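Local atomic coordinates of putative glutaryl-CoA dehydrogenase (Thermus thermophilus, PDB entry 2EBA), a protein that carries flavin-adenine dinucleotide and has the build of an acyl-CoA dehydrogenase family flavoprotein, assembled from four chains. Residues 41-46 and 90-95; 63-68 and 111-116; 243-248 and 320-325. All blocks are in the same frame, centred on the assembly; numbering follows the deposited sequence.

Interaction 1. Residues 41-46 and 90-95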
loop_
_atom_site.group_PDB
_atom_site.type_symbol
_atom_site.label_atom_id
_atom_site.label_comp_id
_atom_site.label_asym_id
_atom_site.label_seq_id
_atom_site.Cartn_x
_atom_site.Cartn_y
_atom_site.Cartn_z
ATOM N N GLY A 41 -18.947 8.881 26.729
ATOM C CA GLY A 41 -17.802 8.192 27.281
ATOM C C GLY A 41 -18.054 7.383 28.531
ATOM O O GLY A 41 -17.304 7.477 29.496
ATOM N N VAL A 42 -19.100 6.573 28.525
ATOM C CA VAL A 42 -19.379 5.747 29.679
ATOM C C VAL A 42 -19.508 4.270 29.322
ATOM O O VAL A 42 -19.929 3.921 28.222
ATOM C CB VAL A 42 -20.670 6.215 30.389
ATOM C CG1 VAL A 42 -21.867 6.102 29.444
ATOM C CG2 VAL A 42 -20.886 5.399 31.666
ATOM N N PHE A 43 -19.113 3.411 30.257
ATOM C CA PHE A 43 -19.226 1.974 30.079
ATOM C C PHE A 43 -20.488 1.567 30.812
ATOM O O PHE A 43 -20.690 1.933 31.966
ATOM C CB PHE A 43 -18.043 1.217 30.686
ATOM C CG PHE A 43 -18.138 -0.276 30.507
ATOM C CD1 PHE A 43 -17.753 -0.859 29.314
ATOM C CD2 PHE A 43 -18.688 -1.083 31.496
ATOM C CE1 PHE A 43 -17.914 -2.220 29.093
ATOM C CE2 PHE A 43 -18.857 -2.457 31.283
ATOM C CZ PHE A 43 -18.467 -3.021 30.075
ATOM N N PRO A 44 -21.354 0.793 30.149
ATOM C CA PRO A 44 -22.614 0.327 30.732
ATOM C C PRO A 44 -22.453 -0.803 31.737
ATOM O O PRO A 44 -22.593 -1.970 31.386
ATOM C CB PRO A 44 -23.410 -0.096 29.510
ATOM C CG PRO A 44 -22.321 -0.637 28.610
ATOM C CD PRO A 44 -21.247 0.396 28.734
ATOM N N THR A 45 -22.176 -0.458 32.990
ATOM C CA THR A 45 -21.986 -1.460 34.030
ATOM C C THR A 45 -23.155 -2.418 34.186
ATOM O O THR A 45 -22.960 -3.598 34.469
ATOM C CB THR A 45 -21.691 -0.798 35.411
ATOM O OG1 THR A 45 -22.780 0.053 35.799
ATOM C CG2 THR A 45 -20.426 0.023 35.332
ATOM N N HIS A 46 -24.379 -1.926 34.000
ATOM C CA HIS A 46 -25.575 -2.754 34.139
ATOM C C HIS A 46 -25.603 -3.888 33.107
ATOM O O HIS A 46 -26.520 -4.715 33.108
ATOM C CB HIS A 46 -26.816 -1.913 33.930
ATOM C CG HIS A 46 -26.929 -1.380 32.531
ATOM N ND1 HIS A 46 -28.000 -1.652 31.712
ATOM C CD2 HIS A 46 -26.073 -0.649 31.796
ATOM C CE1 HIS A 46 -27.794 -1.101 30.526
ATOM N NE2 HIS A 46 -26.630 -0.481 30.545
ATOM N N ARG A 90 -16.398 -5.604 24.113
ATOM C CA ARG A 90 -15.595 -6.818 23.950
ATOM C C ARG A 90 -14.391 -6.785 24.894
ATOM O O ARG A 90 -13.980 -7.808 25.445
ATOM C CB ARG A 90 -15.132 -6.938 22.490
ATOM C CG ARG A 90 -14.563 -8.304 22.072
ATOM C CD ARG A 90 -13.074 -8.435 22.391
ATOM N NE ARG A 90 -12.307 -7.377 21.745
ATOM C CZ ARG A 90 -11.283 -6.737 22.301
ATOM N NH1 ARG A 90 -10.887 -7.040 23.529
ATOM N NH2 ARG A 90 -10.669 -5.768 21.633
ATOM N N SER A 91 -13.843 -5.583 25.079
ATOM C CA SER A 91 -12.695 -5.366 25.951
ATOM C C SER A 91 -12.982 -5.817 27.372
ATOM O O SER A 91 -12.154 -6.473 27.998
ATOM C CB SER A 91 -12.314 -3.882 25.960
ATOM O OG SER A 91 -11.836 -3.481 24.688
ATOM N N PHE A 92 -14.151 -5.455 27.885
ATOM C CA PHE A 92 -14.503 -5.853 29.233
ATOM C C PHE A 92 -14.446 -7.374 29.357
ATOM O O PHE A 92 -13.837 -7.905 30.282
ATOM C CB PHE A 92 -15.902 -5.346 29.616
ATOM C CG PHE A 92 -16.348 -5.792 30.987
ATOM C CD1 PHE A 92 -17.028 -6.997 31.165
ATOM C CD2 PHE A 92 -16.010 -5.046 32.110
ATOM C CE1 PHE A 92 -17.358 -7.454 32.441
ATOM C CE2 PHE A 92 -16.334 -5.490 33.400
ATOM C CZ PHE A 92 -17.008 -6.701 33.566
ATOM N N VAL A 93 -15.077 -8.078 28.423
ATOM C CA VAL A 93 -15.081 -9.532 28.469
ATOM C C VAL A 93 -13.693 -10.138 28.299
ATOM O O VAL A 93 -13.388 -11.169 28.917
ATOM C CB VAL A 93 -16.024 -10.123 27.418
ATOM C CG1 VAL A 93 -15.973 -11.644 27.470
ATOM C CG2 VAL A 93 -17.427 -9.628 27.675
ATOM N N SER A 94 -12.851 -9.506 27.477
ATOM C CA SER A 94 -11.489 -10.008 27.266
ATOM C C SER A 94 -10.688 -9.921 28.555
ATOM O O SER A 94 -10.007 -10.870 28.933
ATOM C CB SER A 94 -10.769 -9.204 26.187
ATOM O OG SER A 94 -11.442 -9.299 24.956
ATOM N N VAL A 95 -10.770 -8.767 29.209
ATOM C CA VAL A 95 -10.078 -8.521 30.459
ATOM C C VAL A 95 -10.526 -9.508 31.531
ATOM O O VAL A 95 -9.712 -10.225 32.096
ATOM C CB VAL A 95 -10.352 -7.088 30.938
ATOM C CG1 VAL A 95 -9.687 -6.841 32.286
ATOM C CG2 VAL A 95 -9.844 -6.115 29.905
#
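Phe43 and Phe92 make this contact by themselves, with rings that lie almost parallel, at 26°, yet are slid so far apart that they barely overlap. The pair joins a loop to a helix in the helical N-terminal domain of the acyl-CoA dehydrogenase fold: 41-46 runs from helix 31-39 to helix 48-54, and 90-95 is part of helix 87-107. Ring centroids stand 5.3 Å apart, and the contact is led by the far end of one ring against the root of the other. Phe43 CZ comes to 3.5 Å from Phe92 CB and to 3.6 Å from Phe92 CG. Beside it, Phe43 CE2 reaches Phe92 CD2 at 3.9 Å. Phe43 has CG turned opposite its backbone N (chi1 -180°), which sends the ring out from the loop toward the helix. Phe92 takes the same first torsion, but the two side chains meet at about a right angle. Pro44 folds back on its neighbour, its CD lying 3.6 Å above one face of the Phe43 ring and offset toward the rim. Ile48 of helix 48-54 touches both phenylalanines, and Phe51 of that helix touches Phe92, so the pair is buried in a hydrophobic core; the Phe92 side chain is about 10 Å from a bound FAD. At the start of the loop, Gly41 closes the preceding helix with a Schellman motif. Within 90-95, Arg90 reaches along the helix to Ser94, its guanidinium also tied to Glu83 and Tyr364. Ser94 OG gives a bond to Arg90 O at 3.0 Å, from above the carbonyl plane, and accepts Arg90 NH1 at 2.7 Å, nearly in the guanidinium plane, with an N-H...O angle of 154°.

Interaction 2. Residues 63-68 and 111-116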
loop_
_atom_site.group_PDB
_atom_site.type_symbol
_atom_site.label_atom_id
_atom_site.label_comp_id
_atom_site.label_asym_id
_atom_site.label_seq_id
_atom_site.Cartn_x
_atom_site.Cartn_y
_atom_site.Cartn_z
ATOM N N PRO A 63 -17.192 -25.537 34.528
ATOM C CA PRO A 63 -18.393 -25.212 35.299
ATOM C C PRO A 63 -18.129 -25.299 36.800
ATOM O O PRO A 63 -18.826 -24.663 37.592
ATOM C CB PRO A 63 -19.400 -26.261 34.833
ATOM C CG PRO A 63 -18.986 -26.519 33.428
ATOM C CD PRO A 63 -17.479 -26.585 33.535
ATOM N N GLU A 64 -17.117 -26.078 37.180
ATOM C CA GLU A 64 -16.766 -26.239 38.592
ATOM C C GLU A 64 -16.491 -24.894 39.236
ATOM O O GLU A 64 -16.847 -24.654 40.393
ATOM C CB GLU A 64 -15.500 -27.055 38.763
ATOM C CG GLU A 64 -15.340 -28.210 37.853
ATOM C CD GLU A 64 -14.022 -28.879 38.113
ATOM O OE1 GLU A 64 -13.783 -29.271 39.280
ATOM O OE2 GLU A 64 -13.220 -28.999 37.165
ATOM N N TYR A 65 -15.825 -24.033 38.478
ATOM C CA TYR A 65 -15.461 -22.718 38.962
ATOM C C TYR A 65 -16.445 -21.650 38.522
ATOM O O TYR A 65 -16.180 -20.454 38.648
ATOM C CB TYR A 65 -14.052 -22.397 38.495
ATOM C CG TYR A 65 -13.014 -23.307 39.106
ATOM C CD1 TYR A 65 -12.626 -23.152 40.441
ATOM C CD2 TYR A 65 -12.433 -24.327 38.363
ATOM C CE1 TYR A 65 -11.678 -23.987 41.018
ATOM C CE2 TYR A 65 -11.482 -25.172 38.930
ATOM C CZ TYR A 65 -11.107 -24.994 40.262
ATOM O OH TYR A 65 -10.146 -25.808 40.827
ATOM N N GLY A 66 -17.587 -22.097 38.006
ATOM C CA GLY A 66 -18.619 -21.179 37.573
ATOM C C GLY A 66 -18.524 -20.812 36.115
ATOM O O GLY A 66 -19.187 -19.877 35.667
ATOM N N GLY A 67 -17.708 -21.555 35.373
ATOM C CA GLY A 67 -17.527 -21.290 33.957
ATOM C C GLY A 67 -18.513 -22.034 33.081
ATOM O O GLY A 67 -19.069 -23.053 33.482
ATOM N N ALA A 68 -18.715 -21.526 31.870
ATOM C CA ALA A 68 -19.653 -22.122 30.928
ATOM C C ALA A 68 -19.105 -23.381 30.277
ATOM O O ALA A 68 -19.851 -24.169 29.686
ATOM C CB ALA A 68 -20.026 -21.103 29.870
ATOM N N GLU A 111 -7.252 -22.075 46.610
ATOM C CA GLU A 111 -7.983 -21.138 47.452
ATOM C C GLU A 111 -8.391 -19.913 46.639
ATOM O O GLU A 111 -9.525 -19.448 46.722
ATOM C CB GLU A 111 -7.101 -20.722 48.637
ATOM C CG GLU A 111 -7.774 -19.804 49.654
ATOM C CD GLU A 111 -6.793 -19.270 50.688
ATOM O OE1 GLU A 111 -5.579 -19.527 50.537
ATOM O OE2 GLU A 111 -7.228 -18.586 51.644
ATOM N N GLN A 112 -7.457 -19.396 45.846
ATOM C CA GLN A 112 -7.730 -18.225 45.020
ATOM C C GLN A 112 -8.742 -18.575 43.939
ATOM O O GLN A 112 -9.584 -17.755 43.577
ATOM C CB GLN A 112 -6.436 -17.704 44.380
ATOM C CG GLN A 112 -5.355 -17.367 45.396
ATOM C CD GLN A 112 -4.008 -17.059 44.770
ATOM O OE1 GLN A 112 -3.582 -17.707 43.818
ATOM N NE2 GLN A 112 -3.318 -16.075 45.322
ATOM N N LYS A 113 -8.670 -19.804 43.439
ATOM C CA LYS A 113 -9.590 -20.237 42.399
ATOM C C LYS A 113 -11.019 -20.367 42.899
ATOM O O LYS A 113 -11.946 -19.856 42.270
ATOM C CB LYS A 113 -9.121 -21.559 41.790
ATOM C CG LYS A 113 -7.889 -21.405 40.915
ATOM C CD LYS A 113 -7.532 -22.691 40.181
ATOM C CE LYS A 113 -7.060 -23.796 41.118
ATOM N NZ LYS A 113 -6.689 -25.038 40.370
ATOM N N ARG A 114 -11.201 -21.042 44.032
ATOM C CA ARG A 114 -12.533 -21.221 44.606
ATOM C C ARG A 114 -13.102 -19.898 45.108
ATOM O O ARG A 114 -14.306 -19.663 45.077
ATOM C CB ARG A 114 -12.493 -22.183 45.788
ATOM C CG ARG A 114 -11.994 -23.584 45.506
ATOM C CD ARG A 114 -12.572 -24.517 46.574
ATOM N NE ARG A 114 -11.731 -25.675 46.884
ATOM C CZ ARG A 114 -11.271 -26.542 45.987
ATOM N NH1 ARG A 114 -10.520 -27.561 46.387
ATOM N NH2 ARG A 114 -11.553 -26.391 44.695
ATOM N N GLU A 115 -12.215 -19.038 45.574
ATOM C CA GLU A 115 -12.589 -17.748 46.123
ATOM C C GLU A 115 -13.008 -16.687 45.093
ATOM O O GLU A 115 -14.008 -15.992 45.274
ATOM C CB GLU A 115 -11.411 -17.236 46.956
ATOM C CG GLU A 115 -11.644 -15.961 47.736
ATOM C CD GLU A 115 -10.366 -15.478 48.404
ATOM O OE1 GLU A 115 -10.434 -14.456 49.126
ATOM O OE2 GLU A 115 -9.297 -16.115 48.205
ATOM N N PHE A 116 -12.259 -16.577 44.006
ATOM C CA PHE A 116 -12.562 -15.554 43.018
ATOM C C PHE A 116 -13.314 -15.940 41.756
ATOM O O PHE A 116 -14.287 -15.273 41.384
ATOM C CB PHE A 116 -11.270 -14.848 42.626
ATOM C CG PHE A 116 -10.558 -14.225 43.789
ATOM C CD1 PHE A 116 -11.196 -13.278 44.577
ATOM C CD2 PHE A 116 -9.260 -14.594 44.107
ATOM C CE1 PHE A 116 -10.557 -12.709 45.661
ATOM C CE2 PHE A 116 -8.615 -14.025 45.195
ATOM C CZ PHE A 116 -9.266 -13.081 45.970
#
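Tyr65 meets Lys113 and Arg114 at the surface, and the chain leads up to it through a short 3-10 turn at Pro63 and Glu64. The turn is closed by Gly66 N, which bonds to Pro63 O at 2.9 Å. Glu64 makes no contact with 111-116: its OE1 is 6.5 Å from Arg114 NH2, a distance at which the opposite charges could attract only weakly. Tyr65 then crosses to helix 110-121. With CG placed beside the backbone N (chi1 -65°), the ring reaches the helix at Lys113 and Arg114, and its CD1 and CE1 atoms meet the first atoms of Lys113. CE1 is 3.6 Å from Lys113 CB, while CD1 is 3.8 Å from Lys113 O; Arg114 N sits at the ring edge, near its plane. Farther out the phenol oxygen runs beside the end of the lysine, Tyr65 OH lying 3.7 Å from Lys113 CE and 3.6 Å from Lys113 NZ. Lys113 is bent at chi3 (-68°), which brings its last carbons round to the phenol. Arg114 NH2 approaches the same oxygen less closely, at 4.2 Å. The polar partner shared by all three is Glu110: OE2 is hydrogen-bonded to Tyr65 OH and salt-bridged to Arg114 NH2, and OE1 is salt-bridged to Lys113 NZ. Tyr105 of helix 87-107 also touches the tyrosine. After it the chain turns away through Gly66, which takes a positive phi (92°), and continues through Gly67 and Ala68 toward helix 72-85. The arrangement is a loop docked on a helix of the N-terminal acyl-CoA dehydrogenase domain, with (i, i+3) and (i, i+4) salt bridges from Glu110 at the start of that helix.

Interaction 3. Residues 243-248 and 320-325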
loop_
_atom_site.group_PDB
_atom_site.type_symbol
_atom_site.label_atom_id
_atom_site.label_comp_id
_atom_site.label_asym_id
_atom_site.label_seq_id
_atom_site.Cartn_x
_atom_site.Cartn_y
_atom_site.Cartn_z
ATOM N N GLN A 243 -4.035 -15.419 25.331
ATOM C CA GLN A 243 -5.447 -15.781 25.492
ATOM C C GLN A 243 -6.305 -14.621 24.996
ATOM O O GLN A 243 -7.210 -14.806 24.179
ATOM C CB GLN A 243 -5.791 -16.029 26.963
ATOM C CG GLN A 243 -5.070 -17.167 27.599
ATOM C CD GLN A 243 -5.576 -18.477 27.111
ATOM O OE1 GLN A 243 -6.782 -18.691 27.041
ATOM N NE2 GLN A 243 -4.661 -19.380 26.774
ATOM N N ALA A 244 -6.011 -13.430 25.515
ATOM C CA ALA A 244 -6.741 -12.225 25.145
ATOM C C ALA A 244 -6.640 -11.947 23.647
ATOM O O ALA A 244 -7.627 -11.620 22.988
ATOM C CB ALA A 244 -6.215 -11.029 25.944
ATOM N N ARG A 245 -5.444 -12.082 23.101
ATOM C CA ARG A 245 -5.266 -11.835 21.686
ATOM C C ARG A 245 -6.138 -12.746 20.837
ATOM O O ARG A 245 -6.583 -12.355 19.761
ATOM C CB ARG A 245 -3.793 -12.001 21.316
ATOM C CG ARG A 245 -2.926 -10.850 21.797
ATOM C CD ARG A 245 -1.465 -11.187 21.686
ATOM N NE ARG A 245 -0.623 -10.161 22.292
ATOM C CZ ARG A 245 0.629 -10.371 22.698
ATOM N NH1 ARG A 245 1.182 -11.573 22.571
ATOM N NH2 ARG A 245 1.332 -9.377 23.220
ATOM N N PHE A 246 -6.392 -13.955 21.329
ATOM C CA PHE A 246 -7.214 -14.920 20.601
ATOM C C PHE A 246 -8.634 -14.397 20.359
ATOM O O PHE A 246 -9.138 -14.448 19.240
ATOM C CB PHE A 246 -7.294 -16.248 21.369
ATOM C CG PHE A 246 -8.351 -17.184 20.849
ATOM C CD1 PHE A 246 -8.125 -17.938 19.705
ATOM C CD2 PHE A 246 -9.588 -17.282 21.487
ATOM C CE1 PHE A 246 -9.114 -18.777 19.199
ATOM C CE2 PHE A 246 -10.588 -18.111 20.992
ATOM C CZ PHE A 246 -10.354 -18.862 19.845
ATOM N N GLY A 247 -9.279 -13.927 21.420
ATOM C CA GLY A 247 -10.625 -13.412 21.285
ATOM C C GLY A 247 -10.651 -12.156 20.451
ATOM O O GLY A 247 -11.619 -11.904 19.752
ATOM N N ILE A 248 -9.593 -11.361 20.527
ATOM C CA ILE A 248 -9.523 -10.132 19.761
ATOM C C ILE A 248 -9.437 -10.420 18.261
ATOM O O ILE A 248 -9.999 -9.692 17.453
ATOM C CB ILE A 248 -8.320 -9.287 20.196
ATOM C CG1 ILE A 248 -8.562 -8.762 21.617
ATOM C CG2 ILE A 248 -8.077 -8.155 19.184
ATOM C CD1 ILE A 248 -7.383 -8.086 22.220
ATOM N N LEU A 320 0.095 -13.735 14.791
ATOM C CA LEU A 320 -0.207 -13.588 13.375
ATOM C C LEU A 320 -1.655 -13.168 13.183
ATOM O O LEU A 320 -1.934 -12.192 12.484
ATOM C CB LEU A 320 0.056 -14.894 12.624
ATOM C CG LEU A 320 -0.380 -14.882 11.157
ATOM C CD1 LEU A 320 0.390 -13.813 10.419
ATOM C CD2 LEU A 320 -0.109 -16.220 10.515
ATOM N N ALA A 321 -2.571 -13.891 13.821
ATOM C CA ALA A 321 -4.001 -13.611 13.718
ATOM C C ALA A 321 -4.422 -12.247 14.282
ATOM O O ALA A 321 -5.259 -11.570 13.700
ATOM C CB ALA A 321 -4.796 -14.720 14.399
ATOM N N LYS A 322 -3.861 -11.849 15.413
ATOM C CA LYS A 322 -4.208 -10.559 15.999
ATOM C C LYS A 322 -3.727 -9.436 15.079
ATOM O O LYS A 322 -4.477 -8.524 14.733
ATOM C CB LYS A 322 -3.571 -10.433 17.387
ATOM C CG LYS A 322 -4.126 -9.315 18.235
ATOM C CD LYS A 322 -3.437 -7.994 17.965
ATOM C CE LYS A 322 -3.892 -6.952 18.976
ATOM N NZ LYS A 322 -3.153 -5.663 18.836
ATOM N N ARG A 323 -2.467 -9.535 14.675
ATOM C CA ARG A 323 -1.830 -8.555 13.802
ATOM C C ARG A 323 -2.599 -8.379 12.512
ATOM O O ARG A 323 -2.994 -7.266 12.169
ATOM C CB ARG A 323 -0.408 -9.011 13.484
ATOM C CG ARG A 323 0.412 -8.057 12.631
ATOM C CD ARG A 323 1.088 -8.839 11.525
ATOM N NE ARG A 323 2.258 -8.173 10.983
ATOM C CZ ARG A 323 2.731 -8.395 9.767
ATOM N NH1 ARG A 323 2.127 -9.260 8.961
ATOM N NH2 ARG A 323 3.820 -7.764 9.364
ATOM N N GLN A 324 -2.822 -9.482 11.800
ATOM C CA GLN A 324 -3.544 -9.431 10.527
ATOM C C GLN A 324 -4.991 -8.951 10.628
ATOM O O GLN A 324 -5.400 -8.032 9.922
ATOM C CB GLN A 324 -3.543 -10.800 9.841
ATOM C CG GLN A 324 -2.186 -11.302 9.404
ATOM C CD GLN A 324 -1.441 -10.318 8.530
ATOM O OE1 GLN A 324 -0.617 -9.552 9.017
ATOM N NE2 GLN A 324 -1.735 -10.328 7.234
ATOM N N ASN A 325 -5.770 -9.569 11.506
ATOM C CA ASN A 325 -7.172 -9.205 11.632
ATOM C C ASN A 325 -7.451 -7.782 12.094
ATOM O O ASN A 325 -8.332 -7.113 11.559
ATOM C CB ASN A 325 -7.902 -10.204 12.547
ATOM C CG ASN A 325 -7.969 -11.602 11.949
ATOM O OD1 ASN A 325 -8.596 -12.504 12.512
ATOM N ND2 ASN A 325 -7.324 -11.786 10.804
#
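Lys322 crosses from helix 315-340 to helix 235-269, two helices of the C-terminal acyl-CoA dehydrogenase domain, and it touches both Arg245 and Ile248. Its CB faces the stem of Arg245. The next carbon does most of the packing: Lys322 CG is 4.1 Å from Arg245 CG and 4.2 Å from Ile248 CG2, so it sits between two residues one helical turn apart. A bend at chi2 (-86°) then turns the chain aside, and from there CD and CE run on extended. At the tip, NZ leaves the helix pair and is hydrogen-bonded to three backbone carbonyls, of Val361, Tyr364 and Gly366. Arg245 also sends its polar end to this part of the chain, its NE bonding to Glu365 O, and the Arg245 side chain is about 8 Å from a bound FAD. On the neighbouring helix positions, Arg323 forms a salt bridge with Glu289, and Gln324 a hydrogen bond with Glu296, both of the second subunit. The two basic residues therefore meet through aliphatic stems alone. With Arg245 NE and Lys322 NZ 6.2 Å apart, their like charges are kept separate, and the three carbonyls probably steady the buried ammonium.

Interactions 1 and 3 are buried, whereas interaction 2 lies at the surface. The chemistry follows that placing: two aromatic rings in interaction 1, aliphatic stems with their charges led off to backbone carbonyls in interaction 3, and a tyrosine among charged groups in interaction 2. Interactions 1 and 2 each dock a loop on a helix of the N-terminal domain, on helices 87-107 and 110-121, which follow each other in the chain; interaction 3 pairs two long helices of the C-terminal domain. Interactions 1 and 3 touch where Arg90 CZ packs on Ile248 CG1 at 3.5 Å, joining the two domains. Interaction 2 touches neither.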